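Side-chain contact in Ala-tRNApro hydrolase ProX (Aeropyrum pernix, PDB 1WDV), which probably hydrolyses the ester bond of alanine mischarged onto proline tRNA, clearing errors of prolyl-tRNA synthetase in trans: residues G96-P100 against V101-P105. Numbering follows the deposited sequence.
Sequences GGVPP and VALPP
L103 folds back onto P99 and V98 within the proline-rich loop that links helix 84-91 to strand 108-112 in the aminoacyl-tRNA editing domain. The loop has no regular secondary structure here; P100 (psi 1°) and A102, in the left-handed region (phi 62°), turn the chain sharply enough to bring L103 back against P99 and V98, four and five residues earlier. From CA, the L103 CB bond points toward 96-100. Its CG lies anti to the carbonyl carbon, chi1 -62°, which carries the fork up against the carbonyl of P99. L103 CG then stands 3.6 Å from P99 O, nearly on the extension of its CB-CG bond. At the tip the branches part: CD1 stays beside P99 O at 3.6 Å, and CD2 comes within 3.5 Å of P99 O. The oxygen faces the fork end-on, in van der Waals contact with CG and both methyls. CD2 also touches two apolar neighbours, V98 CG1 at 4.2 Å and, equally far, P99 CG. V87 packs on V98, T91 on L103, and Y93 on both L103 and P99; Y93 OH hydrogen-bonds A102 O. W8, W16 and L139 touch V101, and L139 also meets P100. An alanine in place of L103 is likely to leave V98 CG1 and the P99 ring without their shared methyl partner and to uncover P99 O on that side. The P99 ring leans on the turn as well: its CG lies 3.3 Å from V101 O.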
loop_
_atom_site.group_PDB
_atom_site.type_symbol
_atom_site.label_atom_id
_atom_site.label_comp_id
_atom_site.label_asym_id
_atom_site.label_seq_id
_atom_site.Cartn_x
_atom_site.Cartn_y
_atom_site.Cartn_z
ATOM N N GLY A 96 -5.026 -2.980 9.297
ATOM C CA GLY A 96 -4.321 -4.047 8.587
ATOM C C GLY A 96 -4.816 -4.411 7.189
ATOM O O GLY A 96 -4.484 -5.482 6.642
ATOM N N GLY A 97 -5.595 -3.535 6.573
ATOM C CA GLY A 97 -6.089 -3.860 5.252
ATOM C C GLY A 97 -6.132 -2.705 4.273
ATOM O O GLY A 97 -6.883 -2.761 3.291
ATOM N N VAL A 98 -5.327 -1.671 4.513
ATOM C CA VAL A 98 -5.328 -0.489 3.634
ATOM C C VAL A 98 -4.853 -0.854 2.241
ATOM O O VAL A 98 -3.731 -1.305 2.081
ATOM C CB VAL A 98 -4.421 0.618 4.206
ATOM C CG1 VAL A 98 -4.438 1.882 3.318
ATOM C CG2 VAL A 98 -4.920 0.999 5.611
ATOM N N PRO A 99 -5.707 -0.687 1.224
ATOM C CA PRO A 99 -5.343 -1.006 -0.159
ATOM C C PRO A 99 -4.599 0.149 -0.827
ATOM O O PRO A 99 -4.652 1.278 -0.363
ATOM C CB PRO A 99 -6.687 -1.264 -0.820
ATOM C CG PRO A 99 -7.577 -0.201 -0.115
ATOM C CD PRO A 99 -7.106 -0.223 1.326
ATOM N N PRO A 100 -3.899 -0.128 -1.946
ATOM C CA PRO A 100 -3.163 0.916 -2.667
ATOM C C PRO A 100 -4.034 1.577 -3.746
ATOM O O PRO A 100 -3.590 2.469 -4.474
ATOM C CB PRO A 100 -1.976 0.137 -3.256
ATOM C CG PRO A 100 -2.600 -1.173 -3.601
ATOM C CD PRO A 100 -3.471 -1.479 -2.379
ATOM N N VAL A 101 -5.281 1.133 -3.853
ATOM C CA VAL A 101 -6.223 1.691 -4.816
ATOM C C VAL A 101 -7.573 1.844 -4.130
ATOM O O VAL A 101 -7.784 1.320 -3.023
ATOM C CB VAL A 101 -6.400 0.766 -6.050
ATOM C CG1 VAL A 101 -5.082 0.628 -6.795
ATOM C CG2 VAL A 101 -6.935 -0.614 -5.625
ATOM N N ALA A 102 -8.477 2.569 -4.786
ATOM C CA ALA A 102 -9.820 2.801 -4.253
ATOM C C ALA A 102 -9.819 3.560 -2.916
ATOM O O ALA A 102 -10.703 3.368 -2.044
ATOM C CB ALA A 102 -10.574 1.468 -4.132
ATOM N N LEU A 103 -8.839 4.451 -2.770
ATOM C CA LEU A 103 -8.738 5.321 -1.599
ATOM C C LEU A 103 -9.379 6.671 -1.986
ATOM O O LEU A 103 -9.651 6.913 -3.193
ATOM C CB LEU A 103 -7.257 5.579 -1.265
ATOM C CG LEU A 103 -6.393 4.377 -0.883
ATOM C CD1 LEU A 103 -4.926 4.790 -0.876
ATOM C CD2 LEU A 103 -6.851 3.861 0.496
ATOM N N PRO A 104 -9.656 7.547 -0.991
ATOM C CA PRO A 104 -10.250 8.857 -1.324
ATOM C C PRO A 104 -9.293 9.533 -2.324
ATOM O O PRO A 104 -8.061 9.429 -2.213
ATOM C CB PRO A 104 -10.335 9.551 0.029
ATOM C CG PRO A 104 -10.699 8.387 0.955
ATOM C CD PRO A 104 -9.715 7.294 0.466
ATOM N N PRO A 105 -9.844 10.237 -3.320
ATOM C CA PRO A 105 -9.026 10.885 -4.346
ATOM C C PRO A 105 -8.013 11.950 -3.980
ATOM O O PRO A 105 -7.208 12.336 -4.826
ATOM C CB PRO A 105 -10.066 11.353 -5.363
ATOM C CG PRO A 105 -11.229 11.700 -4.484
ATOM C CD PRO A 105 -11.267 10.557 -3.483
#